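PDB 5JBD: inactive glucansucrase from Lactobacillus reuteri, which is an inactive member of glycosyl hydrolase family 70, a family built around a TIM barrel. Local coordinates for residues 63-71 / 137-145; 91-102 / 112-122. All coordinates share one frame; numbering follows the deposited sequence.

Contact 1. Residues 63-71 / 137-145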
loop_
_atom_site.group_PDB
_atom_site.type_symbol
_atom_site.label_atom_id
_atom_site.label_comp_id
_atom_site.label_asym_id
_atom_site.label_seq_id
_atom_site.Cartn_x
_atom_site.Cartn_y
_atom_site.Cartn_z
ATOM N N GLY A 63 45.314 11.752 -16.707
ATOM C CA GLY A 63 46.044 10.558 -17.136
ATOM C C GLY A 63 46.158 9.511 -16.044
ATOM O O GLY A 63 45.758 9.760 -14.908
ATOM N N THR A 64 46.709 8.351 -16.409
ATOM C CA THR A 64 46.921 7.223 -15.505
ATOM C C THR A 64 48.238 6.503 -15.808
ATOM O O THR A 64 48.835 6.679 -16.878
ATOM C CB THR A 64 45.778 6.180 -15.603
ATOM O OG1 THR A 64 45.812 5.546 -16.887
ATOM C CG2 THR A 64 44.444 6.810 -15.398
ATOM N N SER A 65 48.694 5.697 -14.854
ATOM C CA SER A 65 49.960 4.978 -14.990
ATOM C C SER A 65 49.924 3.630 -14.290
ATOM O O SER A 65 49.330 3.492 -13.228
ATOM C CB SER A 65 51.112 5.806 -14.403
ATOM O OG SER A 65 52.353 5.126 -14.505
ATOM N N GLN A 66 50.581 2.652 -14.900
ATOM C CA GLN A 66 50.763 1.336 -14.309
ATOM C C GLN A 66 52.026 1.199 -13.464
ATOM O O GLN A 66 52.147 0.202 -12.743
ATOM C CB GLN A 66 50.821 0.273 -15.398
ATOM C CG GLN A 66 49.519 0.083 -16.152
ATOM C CD GLN A 66 49.621 -1.034 -17.174
ATOM O OE1 GLN A 66 50.292 -2.035 -16.941
ATOM N NE2 GLN A 66 48.996 -0.841 -18.331
ATOM N N ASP A 67 52.968 2.152 -13.560
ATOM C CA ASP A 67 54.245 2.051 -12.820
ATOM C C ASP A 67 54.839 3.325 -12.179
ATOM O O ASP A 67 55.861 3.232 -11.502
ATOM C CB ASP A 67 55.285 1.408 -13.730
ATOM C CG ASP A 67 55.546 2.213 -15.010
ATOM O OD1 ASP A 67 54.952 3.288 -15.247
ATOM O OD2 ASP A 67 56.384 1.774 -15.789
ATOM N N GLY A 68 54.207 4.487 -12.359
ATOM C CA GLY A 68 54.756 5.758 -11.878
ATOM C C GLY A 68 55.811 6.385 -12.779
ATOM O O GLY A 68 56.317 7.457 -12.457
ATOM N N LYS A 69 56.111 5.742 -13.912
ATOM C CA LYS A 69 57.189 6.136 -14.823
ATOM C C LYS A 69 56.597 6.641 -16.140
ATOM O O LYS A 69 56.814 7.805 -16.531
ATOM C CB LYS A 69 58.133 4.913 -15.012
ATOM C CG LYS A 69 59.094 4.765 -13.840
ATOM C CD LYS A 69 59.604 3.340 -13.659
ATOM C CE LYS A 69 60.732 3.283 -12.633
ATOM N NZ LYS A 69 60.244 3.578 -11.251
ATOM N N THR A 70 55.776 5.803 -16.769
ATOM C CA THR A 70 55.098 6.148 -18.017
ATOM C C THR A 70 53.606 6.455 -17.773
ATOM O O THR A 70 52.892 5.653 -17.163
ATOM C CB THR A 70 55.249 4.993 -19.019
ATOM O OG1 THR A 70 56.643 4.700 -19.190
ATOM C CG2 THR A 70 54.632 5.347 -20.374
ATOM N N TRP A 71 53.152 7.617 -18.252
ATOM C CA TRP A 71 51.789 8.114 -18.032
ATOM C C TRP A 71 51.090 8.228 -19.367
ATOM O O TRP A 71 51.678 8.711 -20.326
ATOM C CB TRP A 71 51.819 9.486 -17.340
ATOM C CG TRP A 71 52.263 9.379 -15.921
ATOM C CD1 TRP A 71 53.552 9.269 -15.482
ATOM C CD2 TRP A 71 51.438 9.345 -14.760
ATOM N NE1 TRP A 71 53.580 9.163 -14.115
ATOM C CE2 TRP A 71 52.293 9.200 -13.644
ATOM C CE3 TRP A 71 50.050 9.408 -14.546
ATOM C CZ2 TRP A 71 51.811 9.133 -12.338
ATOM C CZ3 TRP A 71 49.575 9.333 -13.257
ATOM C CH2 TRP A 71 50.453 9.197 -12.161
ATOM N N ARG A 137 47.192 2.463 -6.763
ATOM C CA ARG A 137 46.655 2.916 -8.044
ATOM C C ARG A 137 47.410 2.298 -9.242
ATOM O O ARG A 137 46.775 1.862 -10.205
ATOM C CB ARG A 137 46.602 4.439 -8.129
ATOM C CG ARG A 137 45.524 5.042 -7.241
ATOM C CD ARG A 137 45.266 6.497 -7.590
ATOM N NE ARG A 137 46.343 7.395 -7.149
ATOM C CZ ARG A 137 46.452 7.908 -5.916
ATOM N NH1 ARG A 137 45.556 7.660 -4.968
ATOM N NH2 ARG A 137 47.474 8.703 -5.631
ATOM N N TYR A 138 48.742 2.216 -9.151
ATOM C CA TYR A 138 49.562 1.561 -10.187
ATOM C C TYR A 138 49.177 0.074 -10.326
ATOM O O TYR A 138 49.022 -0.435 -11.433
ATOM C CB TYR A 138 51.078 1.707 -9.900
ATOM C CG TYR A 138 51.594 3.132 -9.752
ATOM C CD1 TYR A 138 51.072 4.189 -10.514
ATOM C CD2 TYR A 138 52.624 3.431 -8.851
ATOM C CE1 TYR A 138 51.545 5.487 -10.377
ATOM C CE2 TYR A 138 53.100 4.736 -8.703
ATOM C CZ TYR A 138 52.553 5.758 -9.465
ATOM O OH TYR A 138 52.987 7.050 -9.317
ATOM N N VAL A 139 48.982 -0.592 -9.189
ATOM C CA VAL A 139 48.587 -2.011 -9.165
ATOM C C VAL A 139 47.159 -2.181 -9.705
ATOM O O VAL A 139 46.898 -3.109 -10.453
ATOM C CB VAL A 139 48.763 -2.626 -7.751
ATOM C CG1 VAL A 139 48.207 -4.050 -7.682
ATOM C CG2 VAL A 139 50.243 -2.614 -7.351
ATOM N N ILE A 140 46.271 -1.247 -9.380
ATOM C CA ILE A 140 44.910 -1.234 -9.951
ATOM C C ILE A 140 44.961 -1.070 -11.488
ATOM O O ILE A 140 44.230 -1.759 -12.202
ATOM C CB ILE A 140 44.018 -0.158 -9.293
ATOM C CG1 ILE A 140 43.659 -0.591 -7.871
ATOM C CG2 ILE A 140 42.717 0.060 -10.072
ATOM C CD1 ILE A 140 42.970 0.471 -7.049
ATOM N N GLU A 141 45.791 -0.155 -11.984
ATOM C CA GLU A 141 45.915 0.063 -13.436
ATOM C C GLU A 141 46.499 -1.162 -14.149
ATOM O O GLU A 141 46.136 -1.462 -15.286
ATOM C CB GLU A 141 46.763 1.309 -13.734
ATOM C CG GLU A 141 46.119 2.633 -13.309
ATOM C CD GLU A 141 44.833 2.961 -14.051
ATOM O OE1 GLU A 141 44.659 2.517 -15.203
ATOM O OE2 GLU A 141 43.983 3.688 -13.489
ATOM N N GLN A 142 47.403 -1.875 -13.484
ATOM C CA GLN A 142 47.869 -3.163 -14.006
ATOM C C GLN A 142 46.712 -4.158 -14.125
ATOM O O GLN A 142 46.605 -4.865 -15.131
ATOM C CB GLN A 142 48.955 -3.747 -13.126
ATOM C CG GLN A 142 50.257 -2.992 -13.158
ATOM C CD GLN A 142 51.094 -3.341 -11.925
ATOM O OE1 GLN A 142 50.884 -4.385 -11.278
ATOM N NE2 GLN A 142 52.001 -2.452 -11.559
ATOM N N SER A 143 45.845 -4.192 -13.111
ATOM C CA SER A 143 44.673 -5.068 -13.125
ATOM C C SER A 143 43.661 -4.686 -14.220
ATOM O O SER A 143 43.168 -5.558 -14.927
ATOM C CB SER A 143 44.015 -5.110 -11.737
ATOM O OG SER A 143 42.875 -5.954 -11.724
ATOM N N ILE A 144 43.401 -3.395 -14.389
ATOM C CA ILE A 144 42.545 -2.897 -15.474
ATOM C C ILE A 144 43.088 -3.339 -16.847
ATOM O O ILE A 144 42.320 -3.782 -17.695
ATOM C CB ILE A 144 42.402 -1.348 -15.427
ATOM C CG1 ILE A 144 41.616 -0.916 -14.186
ATOM C CG2 ILE A 144 41.713 -0.809 -16.684
ATOM C CD1 ILE A 144 41.696 0.565 -13.868
ATOM N N ALA A 145 44.403 -3.217 -17.040
ATOM C CA ALA A 145 45.073 -3.643 -18.286
ATOM C C ALA A 145 44.962 -5.151 -18.533
ATOM O O ALA A 145 44.685 -5.575 -19.655
ATOM C CB ALA A 145 46.529 -3.236 -18.278
#
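Thr64 sets its CB and methyl CG2 beside the carboxylate of Glu141, the two side chains crossing at about a right angle. A bend at chi2 (-64°) swings that carboxylate to the strand, where OE2 also forms a salt bridge with Arg80. At Ser65 the carbonyl O lies 3.3 Å from Tyr138 CD1, near the plane of the ring, and touches Glu141 CG. The Ser65 hydroxyl accepts from the backbone N of Asp67 (ST turn) and of Gly68 (ST motif) and donates to Thr70 O. Gln66 runs extended along the helix, its NE2 3.4 Å from Ala145 CB; its backbone O accepts from Gln142 NE2 at 2.9 Å, nearly straight and within the amide plane of Gln142. Asp67 OD1 receives Lys69 N (Asx turn) and Thr70 N (Asx motif). Gly68 suits its positive phi (81°) and, lacking a CB, lies against the Tyr138 ring, its N over the centre and its CA 3.3 Å from Tyr138 CZ. Trp71 then brings CZ2 to 4.1 Å from Tyr138 CE1, while Ser65 CB sits over the indole. Serine and aspartate thus satisfy the turn's N-H groups, glycine lets it rest on a buried tyrosine, and one hydrogen bond fixes it to the helix.

Contact 2. Residues 91-102 / 112-122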
loop_
_atom_site.group_PDB
_atom_site.type_symbol
_atom_site.label_atom_id
_atom_site.label_comp_id
_atom_site.label_asym_id
_atom_site.label_seq_id
_atom_site.Cartn_x
_atom_site.Cartn_y
_atom_site.Cartn_z
ATOM N N ASP A 91 41.040 6.647 8.352
ATOM C CA ASP A 91 40.502 5.334 8.715
ATOM C C ASP A 91 40.050 4.562 7.461
ATOM O O ASP A 91 40.495 3.444 7.221
ATOM C CB ASP A 91 39.336 5.522 9.714
ATOM C CG ASP A 91 38.720 4.202 10.198
ATOM O OD1 ASP A 91 39.402 3.153 10.202
ATOM O OD2 ASP A 91 37.537 4.234 10.596
ATOM N N VAL A 92 39.194 5.194 6.665
ATOM C CA VAL A 92 38.603 4.564 5.477
ATOM C C VAL A 92 39.647 4.382 4.367
ATOM O O VAL A 92 39.615 3.390 3.642
ATOM C CB VAL A 92 37.349 5.348 4.985
ATOM C CG1 VAL A 92 36.774 4.752 3.698
ATOM C CG2 VAL A 92 36.277 5.364 6.079
ATOM N N GLN A 93 40.590 5.316 4.263
ATOM C CA GLN A 93 41.712 5.182 3.342
ATOM C C GLN A 93 42.498 3.907 3.639
ATOM O O GLN A 93 42.795 3.120 2.731
ATOM C CB GLN A 93 42.627 6.416 3.424
ATOM C CG GLN A 93 43.831 6.406 2.479
ATOM C CD GLN A 93 44.739 7.611 2.656
ATOM O OE1 GLN A 93 44.664 8.300 3.656
ATOM N NE2 GLN A 93 45.601 7.863 1.679
ATOM N N ALA A 94 42.840 3.710 4.908
ATOM C CA ALA A 94 43.575 2.512 5.320
ATOM C C ALA A 94 42.732 1.264 5.069
ATOM O O ALA A 94 43.268 0.257 4.611
ATOM C CB ALA A 94 44.008 2.606 6.777
ATOM N N GLN A 95 41.418 1.348 5.306
ATOM C CA GLN A 95 40.509 0.237 4.975
ATOM C C GLN A 95 40.479 -0.088 3.484
ATOM O O GLN A 95 40.496 -1.261 3.104
ATOM C CB GLN A 95 39.078 0.508 5.423
ATOM C CG GLN A 95 38.816 0.468 6.922
ATOM C CD GLN A 95 37.375 0.827 7.222
ATOM O OE1 GLN A 95 36.456 0.187 6.720
ATOM N NE2 GLN A 95 37.168 1.876 8.011
ATOM N N PHE A 96 40.451 0.949 2.646
ATOM C CA PHE A 96 40.492 0.761 1.191
ATOM C C PHE A 96 41.740 -0.001 0.764
ATOM O O PHE A 96 41.655 -0.961 -0.004
ATOM C CB PHE A 96 40.419 2.104 0.465
ATOM C CG PHE A 96 40.488 1.988 -1.026
ATOM C CD1 PHE A 96 39.346 1.680 -1.763
ATOM C CD2 PHE A 96 41.679 2.201 -1.701
ATOM C CE1 PHE A 96 39.397 1.574 -3.140
ATOM C CE2 PHE A 96 41.741 2.086 -3.085
ATOM C CZ PHE A 96 40.596 1.775 -3.804
ATOM N N ILE A 97 42.888 0.421 1.281
ATOM C CA ILE A 97 44.179 -0.200 0.955
ATOM C C ILE A 97 44.192 -1.676 1.370
ATOM O O ILE A 97 44.504 -2.553 0.552
ATOM C CB ILE A 97 45.366 0.595 1.577
ATOM C CG1 ILE A 97 45.481 1.978 0.909
ATOM C CG2 ILE A 97 46.689 -0.160 1.423
ATOM C CD1 ILE A 97 46.305 2.995 1.680
ATOM N N LYS A 98 43.836 -1.929 2.627
ATOM C CA LYS A 98 43.698 -3.289 3.175
ATOM C C LYS A 98 42.760 -4.174 2.362
ATOM O O LYS A 98 43.111 -5.297 2.015
ATOM C CB LYS A 98 43.164 -3.243 4.616
ATOM C CG LYS A 98 44.185 -2.865 5.679
ATOM C CD LYS A 98 43.680 -3.191 7.099
ATOM C CE LYS A 98 43.737 -4.627 7.600
ATOM N NZ LYS A 98 43.877 -4.720 9.086
ATOM N N TYR A 99 41.567 -3.656 2.078
ATOM C CA TYR A 99 40.549 -4.404 1.340
ATOM C C TYR A 99 41.043 -4.798 -0.060
ATOM O O TYR A 99 40.995 -5.984 -0.438
ATOM C CB TYR A 99 39.231 -3.622 1.253
ATOM C CG TYR A 99 38.122 -4.424 0.595
ATOM C CD1 TYR A 99 37.979 -4.441 -0.794
ATOM C CD2 TYR A 99 37.263 -5.210 1.344
ATOM C CE1 TYR A 99 37.004 -5.205 -1.415
ATOM C CE2 TYR A 99 36.265 -5.964 0.732
ATOM C CZ TYR A 99 36.148 -5.965 -0.642
ATOM O OH TYR A 99 35.177 -6.714 -1.264
ATOM N N PHE A 100 41.561 -3.825 -0.809
ATOM C CA PHE A 100 42.044 -4.111 -2.161
ATOM C C PHE A 100 43.215 -5.082 -2.203
ATOM O O PHE A 100 43.198 -6.042 -2.977
ATOM C CB PHE A 100 42.315 -2.825 -2.949
ATOM C CG PHE A 100 41.107 -2.361 -3.714
ATOM C CD1 PHE A 100 39.970 -1.979 -3.037
ATOM C CD2 PHE A 100 41.080 -2.386 -5.101
ATOM C CE1 PHE A 100 38.831 -1.588 -3.723
ATOM C CE2 PHE A 100 39.945 -1.997 -5.793
ATOM C CZ PHE A 100 38.820 -1.594 -5.103
ATOM N N VAL A 101 44.200 -4.891 -1.330
ATOM C CA VAL A 101 45.356 -5.802 -1.290
ATOM C C VAL A 101 44.897 -7.244 -0.959
ATOM O O VAL A 101 45.463 -8.200 -1.494
ATOM C CB VAL A 101 46.470 -5.279 -0.343
ATOM C CG1 VAL A 101 47.550 -6.326 -0.108
ATOM C CG2 VAL A 101 47.100 -4.014 -0.918
ATOM N N ASN A 102 43.848 -7.386 -0.142
ATOM C CA ASN A 102 43.272 -8.703 0.195
ATOM C C ASN A 102 42.234 -9.269 -0.799
ATOM O O ASN A 102 41.764 -10.392 -0.607
ATOM C CB ASN A 102 42.679 -8.684 1.615
ATOM C CG ASN A 102 43.723 -8.942 2.684
ATOM O OD1 ASN A 102 44.093 -10.091 2.934
ATOM N ND2 ASN A 102 44.214 -7.874 3.314
ATOM N N LEU A 112 53.075 -3.817 -1.446
ATOM C CA LEU A 112 51.678 -4.110 -1.117
ATOM C C LEU A 112 51.438 -5.609 -1.060
ATOM O O LEU A 112 51.087 -6.235 -2.057
ATOM C CB LEU A 112 50.748 -3.464 -2.149
ATOM C CG LEU A 112 50.765 -1.934 -2.176
ATOM C CD1 LEU A 112 50.099 -1.407 -3.441
ATOM C CD2 LEU A 112 50.116 -1.346 -0.926
ATOM N N THR A 113 51.671 -6.180 0.115
ATOM C CA THR A 113 51.356 -7.580 0.406
ATOM C C THR A 113 50.386 -7.626 1.573
ATOM O O THR A 113 50.162 -6.616 2.242
ATOM C CB THR A 113 52.613 -8.398 0.771
ATOM O OG1 THR A 113 53.192 -7.908 1.993
ATOM C CG2 THR A 113 53.643 -8.328 -0.346
ATOM N N LYS A 114 49.825 -8.802 1.829
ATOM C CA LYS A 114 48.889 -8.965 2.948
ATOM C C LYS A 114 49.538 -8.612 4.288
ATOM O O LYS A 114 48.906 -7.997 5.148
ATOM C CB LYS A 114 48.304 -10.374 2.966
ATOM C CG LYS A 114 47.368 -10.605 1.793
ATOM C CD LYS A 114 46.835 -12.022 1.715
ATOM C CE LYS A 114 46.174 -12.246 0.365
ATOM N NZ LYS A 114 45.365 -13.488 0.306
ATOM N N ASP A 115 50.814 -8.940 4.444
ATOM C CA ASP A 115 51.523 -8.561 5.661
ATOM C C ASP A 115 51.906 -7.090 5.758
ATOM O O ASP A 115 51.837 -6.542 6.849
ATOM C CB ASP A 115 52.726 -9.449 5.866
ATOM C CG ASP A 115 52.309 -10.817 6.270
ATOM O OD1 ASP A 115 51.988 -11.004 7.465
ATOM O OD2 ASP A 115 52.230 -11.667 5.377
ATOM N N THR A 116 52.287 -6.447 4.654
ATOM C CA THR A 116 52.616 -5.007 4.718
ATOM C C THR A 116 51.388 -4.133 5.045
ATOM O O THR A 116 51.547 -3.044 5.589
ATOM C CB THR A 116 53.302 -4.457 3.446
ATOM O OG1 THR A 116 52.378 -4.424 2.344
ATOM C CG2 THR A 116 54.566 -5.265 3.087
ATOM N N VAL A 117 50.185 -4.611 4.710
ATOM C CA VAL A 117 48.929 -3.904 5.030
ATOM C C VAL A 117 48.207 -4.428 6.278
ATOM O O VAL A 117 47.212 -3.852 6.675
ATOM C CB VAL A 117 47.928 -3.914 3.838
ATOM C CG1 VAL A 117 48.604 -3.424 2.563
ATOM C CG2 VAL A 117 47.292 -5.289 3.628
ATOM N N ALA A 118 48.703 -5.505 6.887
ATOM C CA ALA A 118 48.028 -6.161 8.020
ATOM C C ALA A 118 47.669 -5.224 9.178
ATOM O O ALA A 118 46.575 -5.332 9.738
ATOM C CB ALA A 118 48.876 -7.310 8.551
ATOM N N ASN A 119 48.578 -4.303 9.508
ATOM C CA ASN A 119 48.473 -3.456 10.702
ATOM C C ASN A 119 48.197 -1.966 10.409
ATOM O O ASN A 119 48.134 -1.172 11.354
ATOM C CB ASN A 119 49.768 -3.551 11.545
ATOM C CG ASN A 119 50.067 -4.958 12.054
ATOM O OD1 ASN A 119 49.175 -5.729 12.424
ATOM N ND2 ASN A 119 51.351 -5.281 12.108
ATOM N N ILE A 120 48.050 -1.570 9.140
ATOM C CA ILE A 120 47.775 -0.158 8.828
ATOM C C ILE A 120 46.379 0.233 9.309
ATOM O O ILE A 120 45.448 -0.577 9.292
ATOM C CB ILE A 120 47.955 0.228 7.329
ATOM C CG1 ILE A 120 47.007 -0.550 6.397
ATOM C CG2 ILE A 120 49.412 0.058 6.908
ATOM C CD1 ILE A 120 46.915 0.025 4.999
ATOM N N ASN A 121 46.256 1.484 9.734
ATOM C CA ASN A 121 44.998 2.017 10.247
ATOM C C ASN A 121 45.033 3.540 10.273
ATOM O O ASN A 121 45.994 4.158 9.801
ATOM C CB ASN A 121 44.727 1.458 11.650
ATOM C CG ASN A 121 45.905 1.639 12.599
ATOM O OD1 ASN A 121 46.712 2.572 12.470
ATOM N ND2 ASN A 121 46.007 0.740 13.567
ATOM N N LYS A 122 43.964 4.129 10.793
ATOM C CA LYS A 122 43.901 5.547 11.150
ATOM C C LYS A 122 45.195 6.250 11.585
ATOM O O LYS A 122 45.416 7.403 11.223
ATOM C CB LYS A 122 42.929 5.711 12.309
ATOM C CG LYS A 122 42.127 6.990 12.247
ATOM C CD LYS A 122 41.467 7.303 13.581
ATOM C CE LYS A 122 40.361 6.352 13.928
ATOM N NZ LYS A 122 39.883 6.550 15.322
HETATM O O HOH W 1 43.115 -12.836 -1.770
#
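The Asn102 amide crosses Lys114 obliquely, OD1 3.5 Å from Lys114 CG, and its ND2 runs past Val117 CG2 in the opposite direction. This ND2 also donates to Lys98 O at 3.1 Å, with the acceptor in the plane of the Asn102 amide, while Asn102 N reaches the same O from the carbonyl's opposite face. On another side of the helix, Phe100 CD1 rests 3.6 Å above one face of the Phe96 ring and Phe96 CZ over one face of Phe100, both offset toward the rim; the same CD1 lies in plane at the edge of the Tyr99 ring. These two phenylalanines pack on helices 126-147 and 151-162, so that Ala94, Ile97 and Val101, flanked by Lys98 and Asn102, turn to 112-122. Val101 and Val117 reach tip to tip, CG2 to CG1 at 3.8 Å, and Leu112 CB comes against Val101 CG2 from across. Ile97 CG2 meets Ile120 CD1 at 3.6 Å, for Ile120 holds CG1 between backbone N and carbonyl carbon (chi1 61°) and reaches in to the helix. The small Ala94 lets Asn121 CA approach its CB to 3.7 Å. Lys98 slides past Ile120, then bends at chi3 (79°) so that NZ donates a hydrogen bond to Ala118 O at 2.8 Å, from above the carbonyl plane. Thr113 and Thr116 form a capping box, and a water joins Asn102 O to Lys114 NZ. Branched aliphatic side chains therefore fill the middle, while Lys98 and Lys114 pack through methylenes and send their ammonium groups to a carbonyl and a water.

In the fold
From the N terminus, the chain first passes through 63-71, later runs down helix 90-101, turns back through 112-122, and then enters helix 126-147. Contact 2 closes the short loop 103-111 and is nested within the much longer excursion of 65 residues that contact 1 closes. Helix 126-147 ties them together: Ile140 CD1 packs 3.9 Å from Phe100 CD2, and Val139 CG2 touches Leu112 CD1, so one face of this helix meets contact 2 while another bears the turn of 63-71. Their centres, about 19 Å apart, lie on the same side of the chain's centre, in an N-terminal helical region that precedes the parallel barrel strands in sequence.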